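Local structure of type VI secretion system-associated protein TagF (Pseudomonas aeruginosa PAO1, 2QNU) at residues Ser55-Phe60 with Leu118-Leu123; Phe87-Ala92 with Glu130-Ala135; Phe112-Ser117 with Ala137-Pro142. The protein probably acts as an accessory regulator of the type VI secretion system, restraining its activity after translation. All blocks are in the same frame, centred on the assembly; numbering follows the deposited sequence.

In the fold
All three contacts lie in the TagF N-terminal region, on the side of the antiparallel sheet covered by helices 110-121 and 129-137. Their centres are 10 to 11 Å apart. Contacts 1 and 3 both use helix 110-121, while contact 2 brings helix 129-137 to strand 89-95, two places from strand 58-62 across the sheet. Along the chain, 55-60, 87-92 and 112-117 come first, then 118-123, 130-135 and 137-142, so every pair of contacts interleaves. Leu119 CD2 lies 3.6 Å from Val91 CG2, joining contacts 1 and 2, and the Arg59-Glu116 salt bridge joins contacts 1 and 3. Together they fasten both helices, and the loop after the second, to one sheet face and to each other.

Contact 1: residues Ser55-Phe60 with Leu118-Leu123; sequences SPLWRF and LLLSTL
Leu57 turns its CG opposite the carbonyl carbon (chi1 -82°), and Leu120 does likewise (chi1 -71°), which brings one branch of each leucine between the two backbones, whose nearest alpha carbons, those of Leu57 and Leu119, are 9.1 Å apart. The two side chains run at a slant to each other, with Leu57 CD2 and Leu120 CD2 4.2 Å apart. The same Leu57 methyl also lies 4.3 Å from Leu119 CD1, so a single branch meets two successive residues of helix 110-121. Leucine suits both sides, since its forked end has the length to meet a partner across such a separation. Leu119 is the buried partner and continues onto Leu89 and Val91 of the sheet, whereas Leu120 sits at the exposed margin.

Behind this apolar surface, Thr122 OG1 donates to Leu119 O at 2.8 Å, and Thr122 N binds the same carbonyl oxygen at 3.2 Å. Ser121 OG similarly reaches Leu118 O at 2.6 Å. Such short polar side chains can fold back onto the carbonyl three residues earlier. With no hydrogen bond between segments 55-60 and 118-123, the contact itself rests on methyl packing and the shedding of water.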
loop_
_atom_site.group_PDB
_atom_site.type_symbol
_atom_site.label_atom_id
_atom_site.label_comp_id
_atom_site.label_asym_id
_atom_site.label_seq_id
_atom_site.Cartn_x
_atom_site.Cartn_y
_atom_site.Cartn_z
ATOM N N SER B 55 -17.928 -16.284 15.680
ATOM C CA SER B 55 -17.086 -15.619 14.736
ATOM C C SER B 55 -16.383 -14.431 15.432
ATOM O O SER B 55 -16.855 -13.935 16.470
ATOM C CB SER B 55 -17.905 -15.121 13.544
ATOM O OG SER B 55 -18.929 -14.250 13.972
ATOM N N PRO B 56 -15.251 -13.975 14.867
ATOM C CA PRO B 56 -14.491 -12.860 15.437
ATOM C C PRO B 56 -15.153 -11.511 15.477
ATOM O O PRO B 56 -16.164 -11.198 14.802
ATOM C CB PRO B 56 -13.284 -12.735 14.511
ATOM C CG PRO B 56 -13.161 -14.092 13.917
ATOM C CD PRO B 56 -14.582 -14.510 13.677
ATOM N N LEU B 57 -14.543 -10.686 16.320
ATOM C CA LEU B 57 -14.778 -9.269 16.253
ATOM C C LEU B 57 -13.765 -8.779 15.214
ATOM O O LEU B 57 -12.560 -9.181 15.280
ATOM C CB LEU B 57 -14.535 -8.617 17.618
ATOM C CG LEU B 57 -15.730 -8.745 18.590
ATOM C CD1 LEU B 57 -15.902 -10.194 19.106
ATOM C CD2 LEU B 57 -15.555 -7.780 19.716
ATOM N N TRP B 58 -14.278 -8.020 14.217
ATOM C CA TRP B 58 -13.465 -7.463 13.173
ATOM C C TRP B 58 -13.316 -5.954 13.336
ATOM O O TRP B 58 -14.244 -5.201 13.350
ATOM C CB TRP B 58 -14.046 -7.817 11.822
ATOM C CG TRP B 58 -14.004 -9.266 11.563
ATOM C CD1 TRP B 58 -15.044 -10.126 11.624
ATOM C CD2 TRP B 58 -12.879 -10.017 11.156
ATOM N NE1 TRP B 58 -14.629 -11.406 11.309
ATOM C CE2 TRP B 58 -13.307 -11.360 10.988
ATOM C CE3 TRP B 58 -11.561 -9.687 10.837
ATOM C CZ2 TRP B 58 -12.451 -12.369 10.586
ATOM C CZ3 TRP B 58 -10.704 -10.690 10.486
ATOM C CH2 TRP B 58 -11.150 -12.022 10.371
ATOM N N ARG B 59 -12.088 -5.556 13.477
ATOM C CA ARG B 59 -11.687 -4.158 13.398
ATOM C C ARG B 59 -11.614 -3.823 11.885
ATOM O O ARG B 59 -11.287 -4.675 11.106
ATOM C CB ARG B 59 -10.306 -4.031 13.975
ATOM C CG ARG B 59 -10.192 -4.534 15.384
ATOM C CD ARG B 59 -8.779 -4.715 15.833
ATOM N NE ARG B 59 -8.733 -5.349 17.166
ATOM C CZ ARG B 59 -7.613 -5.581 17.850
ATOM N NH1 ARG B 59 -6.447 -5.159 17.391
ATOM N NH2 ARG B 59 -7.658 -6.168 19.027
ATOM N N PHE B 60 -11.979 -2.608 11.511
ATOM C CA PHE B 60 -11.948 -2.224 10.144
ATOM C C PHE B 60 -11.565 -0.760 9.909
ATOM O O PHE B 60 -11.764 0.102 10.746
ATOM C CB PHE B 60 -13.305 -2.506 9.495
ATOM C CG PHE B 60 -14.449 -1.732 10.104
ATOM C CD1 PHE B 60 -14.741 -0.431 9.695
ATOM C CD2 PHE B 60 -15.268 -2.324 11.054
ATOM C CE1 PHE B 60 -15.803 0.259 10.248
ATOM C CE2 PHE B 60 -16.309 -1.651 11.627
ATOM C CZ PHE B 60 -16.598 -0.375 11.252
ATOM N N LEU B 118 -15.774 -2.481 24.896
ATOM C CA LEU B 118 -17.117 -1.927 25.075
ATOM C C LEU B 118 -18.175 -2.818 24.450
ATOM O O LEU B 118 -19.197 -3.047 25.022
ATOM C CB LEU B 118 -17.236 -0.510 24.502
ATOM C CG LEU B 118 -16.528 0.572 25.293
ATOM C CD1 LEU B 118 -16.806 1.877 24.599
ATOM C CD2 LEU B 118 -16.965 0.611 26.760
ATOM N N LEU B 119 -17.944 -3.259 23.220
ATOM C CA LEU B 119 -18.855 -4.199 22.566
ATOM C C LEU B 119 -19.042 -5.484 23.431
ATOM O O LEU B 119 -20.149 -6.034 23.509
ATOM C CB LEU B 119 -18.275 -4.605 21.229
ATOM C CG LEU B 119 -18.235 -3.549 20.085
ATOM C CD1 LEU B 119 -17.419 -4.035 18.863
ATOM C CD2 LEU B 119 -19.589 -3.230 19.638
ATOM N N LEU B 120 -17.941 -5.986 23.979
ATOM C CA LEU B 120 -17.982 -7.239 24.784
ATOM C C LEU B 120 -18.869 -7.016 26.029
ATOM O O LEU B 120 -19.711 -7.842 26.337
ATOM C CB LEU B 120 -16.568 -7.715 25.134
ATOM C CG LEU B 120 -15.869 -8.232 23.887
ATOM C CD1 LEU B 120 -14.373 -8.203 24.050
ATOM C CD2 LEU B 120 -16.303 -9.588 23.389
ATOM N N SER B 121 -18.769 -5.842 26.638
ATOM C CA SER B 121 -19.561 -5.487 27.790
ATOM C C SER B 121 -21.047 -5.706 27.586
ATOM O O SER B 121 -21.783 -5.952 28.564
ATOM C CB SER B 121 -19.271 -4.033 28.241
ATOM O OG SER B 121 -19.993 -3.077 27.460
ATOM N N THR B 122 -21.526 -5.618 26.340
ATOM C CA THR B 122 -22.977 -5.733 26.082
ATOM C C THR B 122 -23.447 -7.180 26.095
ATOM O O THR B 122 -24.637 -7.439 25.980
ATOM C CB THR B 122 -23.443 -5.087 24.683
ATOM O OG1 THR B 122 -22.913 -5.851 23.595
ATOM C CG2 THR B 122 -22.993 -3.640 24.596
ATOM N N LEU B 123 -22.530 -8.124 26.150
ATOM C CA LEU B 123 -22.938 -9.540 26.198
ATOM C C LEU B 123 -23.197 -9.986 27.642
ATOM O O LEU B 123 -23.775 -11.046 27.861
ATOM C CB LEU B 123 -21.847 -10.424 25.637
ATOM C CG LEU B 123 -21.427 -10.236 24.198
ATOM C CD1 LEU B 123 -20.125 -10.940 24.019
ATOM C CD2 LEU B 123 -22.468 -10.807 23.218
#

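Contact 2: residues Phe87-Ala92 with Glu130-Ala135; sequences FPLTVA and EAFEQA
Phe132 brings the end of its ring down from helix 129-137 onto two residues of strand 89-95, and it has more surface buried here than either of them. Its CZ atom is the meeting point, 4.2 Å from Leu89 CD2 and 4.0 Å from Val91 CG2. Both methyls approach the ring obliquely. Phenylalanine suits this place because its long apolar side chain reaches across between backbones whose nearest alpha carbons, those of Val91 and Glu133, are 10.2 Å apart. With CG opposite its own backbone N (chi1 173°), the ring extends from the helix toward the sheet.

Leu89 points back at it from the opposite direction, while Val91 and the phenylalanine slide past one another. Leu89 and Val91 are two residues apart on a strand, so both face the helical layer. Thr90 between them faces the other way, where its OG1 is hydrogen-bonded to Trp29 NE1 of helix 23-44. The fold is thus an antiparallel sheet with helices on both faces, a three-layer alpha-beta-alpha arrangement with strand 89-95 in its interior. The branched valine favours the extended backbone, and leucine adds reach where the ring is slightly more distant.

Around this contact, Phe132 also makes an edge-to-face stack with Phe6 of the adjoining strand 4-7, and it touches Leu10 and Thr122.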
loop_
_atom_site.group_PDB
_atom_site.type_symbol
_atom_site.label_atom_id
_atom_site.label_comp_id
_atom_site.label_asym_id
_atom_site.label_seq_id
_atom_site.Cartn_x
_atom_site.Cartn_y
_atom_site.Cartn_z
ATOM N N PHE B 87 -28.380 -9.518 14.563
ATOM C CA PHE B 87 -27.747 -8.497 13.751
ATOM C C PHE B 87 -26.496 -7.999 14.424
ATOM O O PHE B 87 -26.480 -7.862 15.643
ATOM C CB PHE B 87 -28.683 -7.308 13.551
ATOM C CG PHE B 87 -28.383 -6.532 12.354
ATOM C CD1 PHE B 87 -28.809 -6.984 11.087
ATOM C CD2 PHE B 87 -27.648 -5.316 12.433
ATOM C CE1 PHE B 87 -28.534 -6.241 9.969
ATOM C CE2 PHE B 87 -27.395 -4.586 11.311
ATOM C CZ PHE B 87 -27.824 -5.053 10.080
ATOM N N PRO B 88 -25.407 -7.749 13.655
ATOM C CA PRO B 88 -24.191 -7.261 14.309
ATOM C C PRO B 88 -24.351 -5.944 15.045
ATOM O O PRO B 88 -25.273 -5.201 14.816
ATOM C CB PRO B 88 -23.217 -7.088 13.143
ATOM C CG PRO B 88 -23.624 -8.062 12.182
ATOM C CD PRO B 88 -25.147 -8.094 12.250
ATOM N N LEU B 89 -23.422 -5.685 15.936
ATOM C CA LEU B 89 -23.339 -4.379 16.627
ATOM C C LEU B 89 -22.017 -3.766 16.214
ATOM O O LEU B 89 -20.958 -4.390 16.284
ATOM C CB LEU B 89 -23.337 -4.580 18.136
ATOM C CG LEU B 89 -23.168 -3.331 19.047
ATOM C CD1 LEU B 89 -24.333 -2.406 18.883
ATOM C CD2 LEU B 89 -23.114 -3.801 20.461
ATOM N N THR B 90 -22.076 -2.527 15.799
ATOM C CA THR B 90 -20.903 -1.859 15.311
ATOM C C THR B 90 -20.706 -0.616 16.114
ATOM O O THR B 90 -21.655 0.082 16.341
ATOM C CB THR B 90 -21.109 -1.452 13.795
ATOM O OG1 THR B 90 -21.478 -2.601 13.058
ATOM C CG2 THR B 90 -19.850 -0.871 13.201
ATOM N N VAL B 91 -19.471 -0.369 16.528
ATOM C CA VAL B 91 -19.031 0.965 16.962
ATOM C C VAL B 91 -18.122 1.541 15.844
ATOM O O VAL B 91 -17.166 0.878 15.386
ATOM C CB VAL B 91 -18.272 0.864 18.273
ATOM C CG1 VAL B 91 -17.620 2.213 18.673
ATOM C CG2 VAL B 91 -19.218 0.323 19.367
ATOM N N ALA B 92 -18.451 2.757 15.406
ATOM C CA ALA B 92 -17.801 3.392 14.236
ATOM C C ALA B 92 -17.456 4.851 14.495
ATOM O O ALA B 92 -18.244 5.595 15.071
ATOM C CB ALA B 92 -18.701 3.314 13.051
ATOM N N GLU B 130 -27.641 2.161 28.938
ATOM C CA GLU B 130 -27.283 3.578 29.200
ATOM C C GLU B 130 -25.771 3.753 29.373
ATOM O O GLU B 130 -25.210 4.735 28.894
ATOM C CB GLU B 130 -27.973 4.168 30.458
ATOM C CG GLU B 130 -29.442 3.837 30.737
ATOM C CD GLU B 130 -29.851 4.010 32.271
ATOM O OE1 GLU B 130 -30.312 3.009 32.906
ATOM O OE2 GLU B 130 -29.717 5.127 32.857
ATOM N N ALA B 131 -25.117 2.812 30.057
ATOM C CA ALA B 131 -23.657 2.877 30.306
ATOM C C ALA B 131 -22.800 2.652 29.036
ATOM O O ALA B 131 -21.777 3.355 28.769
ATOM C CB ALA B 131 -23.282 1.853 31.392
ATOM N N PHE B 132 -23.213 1.675 28.242
ATOM C CA PHE B 132 -22.624 1.484 26.910
ATOM C C PHE B 132 -22.699 2.755 26.052
ATOM O O PHE B 132 -21.673 3.206 25.559
ATOM C CB PHE B 132 -23.320 0.350 26.193
ATOM C CG PHE B 132 -22.907 0.188 24.765
ATOM C CD1 PHE B 132 -23.782 0.500 23.741
ATOM C CD2 PHE B 132 -21.648 -0.288 24.450
ATOM C CE1 PHE B 132 -23.416 0.315 22.434
ATOM C CE2 PHE B 132 -21.269 -0.440 23.126
ATOM C CZ PHE B 132 -22.143 -0.104 22.121
ATOM N N GLU B 133 -23.892 3.344 25.936
ATOM C CA GLU B 133 -24.089 4.544 25.098
ATOM C C GLU B 133 -23.213 5.678 25.577
ATOM O O GLU B 133 -22.538 6.311 24.789
ATOM C CB GLU B 133 -25.540 4.985 25.111
ATOM C CG GLU B 133 -26.497 3.983 24.426
ATOM C CD GLU B 133 -27.992 4.348 24.601
ATOM O OE1 GLU B 133 -28.358 5.072 25.584
ATOM O OE2 GLU B 133 -28.793 3.853 23.749
ATOM N N GLN B 134 -23.227 5.895 26.887
ATOM C CA GLN B 134 -22.369 6.883 27.570
ATOM C C GLN B 134 -20.923 6.647 27.294
ATOM O O GLN B 134 -20.217 7.552 26.918
ATOM C CB GLN B 134 -22.620 6.870 29.080
ATOM C CG GLN B 134 -23.905 7.627 29.457
ATOM C CD GLN B 134 -24.422 7.338 30.883
ATOM O OE1 GLN B 134 -23.740 6.689 31.696
ATOM N NE2 GLN B 134 -25.631 7.837 31.195
ATOM N N ALA B 135 -20.467 5.415 27.461
ATOM C CA ALA B 135 -19.072 5.083 27.159
ATOM C C ALA B 135 -18.692 5.368 25.696
ATOM O O ALA B 135 -17.644 5.942 25.445
ATOM C CB ALA B 135 -18.759 3.621 27.534
#

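Contact 3: residues Phe112-Ser117 with Ala137-Pro142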
loop_
_atom_site.group_PDB
_atom_site.type_symbol
_atom_site.label_atom_id
_atom_site.label_comp_id
_atom_site.label_asym_id
_atom_site.label_seq_id
_atom_site.Cartn_x
_atom_site.Cartn_y
_atom_site.Cartn_z
ATOM N N PHE B 112 -8.789 0.396 19.350
ATOM C CA PHE B 112 -9.525 -0.799 18.923
ATOM C C PHE B 112 -9.835 -1.826 20.089
ATOM O O PHE B 112 -10.934 -2.417 20.199
ATOM C CB PHE B 112 -8.741 -1.440 17.778
ATOM C CG PHE B 112 -8.747 -0.591 16.501
ATOM C CD1 PHE B 112 -9.861 -0.562 15.689
ATOM C CD2 PHE B 112 -7.650 0.194 16.150
ATOM C CE1 PHE B 112 -9.917 0.265 14.518
ATOM C CE2 PHE B 112 -7.678 1.041 14.993
ATOM C CZ PHE B 112 -8.801 1.054 14.178
ATOM N N GLU B 113 -8.834 -2.029 20.919
ATOM C CA GLU B 113 -8.981 -2.853 22.122
ATOM C C GLU B 113 -10.020 -2.243 23.076
ATOM O O GLU B 113 -10.912 -2.954 23.565
ATOM C CB GLU B 113 -7.622 -3.001 22.776
ATOM C CG GLU B 113 -6.752 -3.944 21.988
ATOM C CD GLU B 113 -5.303 -3.997 22.438
ATOM O OE1 GLU B 113 -4.907 -3.248 23.332
ATOM O OE2 GLU B 113 -4.547 -4.776 21.861
ATOM N N GLN B 114 -9.974 -0.925 23.254
ATOM C CA GLN B 114 -10.996 -0.241 24.042
ATOM C C GLN B 114 -12.360 -0.397 23.412
ATOM O O GLN B 114 -13.326 -0.576 24.109
ATOM C CB GLN B 114 -10.757 1.274 24.183
ATOM C CG GLN B 114 -9.398 1.658 24.710
ATOM C CD GLN B 114 -9.175 3.202 24.818
ATOM O OE1 GLN B 114 -10.115 3.969 25.126
ATOM N NE2 GLN B 114 -7.909 3.644 24.601
ATOM N N VAL B 115 -12.472 -0.264 22.089
ATOM C CA VAL B 115 -13.756 -0.414 21.465
ATOM C C VAL B 115 -14.240 -1.847 21.639
ATOM O O VAL B 115 -15.411 -2.059 21.915
ATOM C CB VAL B 115 -13.764 -0.055 19.944
ATOM C CG1 VAL B 115 -15.060 -0.504 19.339
ATOM C CG2 VAL B 115 -13.585 1.440 19.764
ATOM N N GLU B 116 -13.362 -2.819 21.415
ATOM C CA GLU B 116 -13.742 -4.255 21.611
ATOM C C GLU B 116 -14.230 -4.520 23.032
ATOM O O GLU B 116 -15.213 -5.230 23.240
ATOM C CB GLU B 116 -12.570 -5.182 21.329
ATOM C CG GLU B 116 -12.170 -5.275 19.828
ATOM C CD GLU B 116 -10.981 -6.190 19.632
ATOM O OE1 GLU B 116 -10.317 -6.489 20.658
ATOM O OE2 GLU B 116 -10.692 -6.643 18.468
ATOM N N SER B 117 -13.571 -3.928 24.021
ATOM C CA SER B 117 -14.046 -4.129 25.420
ATOM C C SER B 117 -15.449 -3.568 25.596
ATOM O O SER B 117 -16.302 -4.135 26.306
ATOM C CB SER B 117 -13.033 -3.555 26.402
ATOM O OG SER B 117 -13.662 -3.231 27.598
ATOM N N ALA B 137 -20.100 7.495 23.684
ATOM C CA ALA B 137 -20.182 8.939 23.461
ATOM C C ALA B 137 -18.990 9.676 24.067
ATOM O O ALA B 137 -18.659 10.742 23.604
ATOM C CB ALA B 137 -21.476 9.492 24.049
ATOM N N GLN B 138 -18.354 9.084 25.080
ATOM C CA GLN B 138 -17.203 9.664 25.752
ATOM C C GLN B 138 -15.902 9.229 25.100
ATOM O O GLN B 138 -14.805 9.627 25.510
ATOM C CB GLN B 138 -17.184 9.237 27.228
ATOM C CG GLN B 138 -18.307 9.827 28.141
ATOM C CD GLN B 138 -18.053 9.582 29.670
ATOM O OE1 GLN B 138 -16.980 9.081 30.052
ATOM N NE2 GLN B 138 -19.049 9.924 30.532
ATOM N N LEU B 139 -16.001 8.411 24.062
ATOM C CA LEU B 139 -14.830 7.798 23.493
ATOM C C LEU B 139 -14.147 8.789 22.538
ATOM O O LEU B 139 -14.831 9.442 21.723
ATOM C CB LEU B 139 -15.268 6.518 22.779
ATOM C CG LEU B 139 -14.420 5.264 22.590
ATOM C CD1 LEU B 139 -13.944 4.573 23.823
ATOM C CD2 LEU B 139 -15.288 4.271 21.790
ATOM N N PRO B 140 -12.793 8.871 22.600
ATOM C CA PRO B 140 -12.055 9.789 21.732
ATOM C C PRO B 140 -12.002 9.248 20.329
ATOM O O PRO B 140 -12.238 8.057 20.131
ATOM C CB PRO B 140 -10.642 9.777 22.339
ATOM C CG PRO B 140 -10.490 8.416 22.863
ATOM C CD PRO B 140 -11.867 8.070 23.419
ATOM N N ALA B 141 -11.692 10.108 19.356
ATOM C CA ALA B 141 -11.349 9.623 18.019
ATOM C C ALA B 141 -10.063 8.790 18.138
ATOM O O ALA B 141 -9.305 8.946 19.127
ATOM C CB ALA B 141 -11.136 10.806 17.019
ATOM N N PRO B 142 -9.825 7.891 17.161
ATOM C CA PRO B 142 -8.535 7.230 17.090
ATOM C C PRO B 142 -7.393 8.187 16.751
ATOM O O PRO B 142 -7.609 9.204 16.099
ATOM C CB PRO B 142 -8.707 6.208 15.965
ATOM C CG PRO B 142 -9.901 6.586 15.251
ATOM C CD PRO B 142 -10.759 7.404 16.134
#
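The loop that leaves helix 129-137 turns back across helix 110-121, and Leu139 is the residue it lays against Val115 and Gln114. The two branches of this leucine divide the work. CD2 packs against Val115 CG2 at 3.9 Å, the two side chains crossing at about a right angle, while CD1 lies 4.1 Å from Gln114 OE1. The second approach is van der Waals contact alone. With CG roughly opposite its backbone N (chi1 -151°), Leu139 directs its fork at the helix.

Val115 faces the inside of the three-layer fold, where it also packs on Val75 and Val91 of the sheet; a compact branched residue fits between the sheet and the loop. Gln114 sits at the exposed border, a place that suits its polar amide. Its chain, extended beyond CG, carries the amide oxygen alongside CD1, the two side chains sliding past each other in opposite directions.

Farther along, Pro140 O accepts a hydrogen bond from Trp111 NE1 of the same helix. Pro142 is buried against Trp111, Leu104 and Thr73. Prolines suit this irregular segment because their restricted phi fits the extended path the loop takes, and their rings offer apolar surface without a backbone N-H to satisfy.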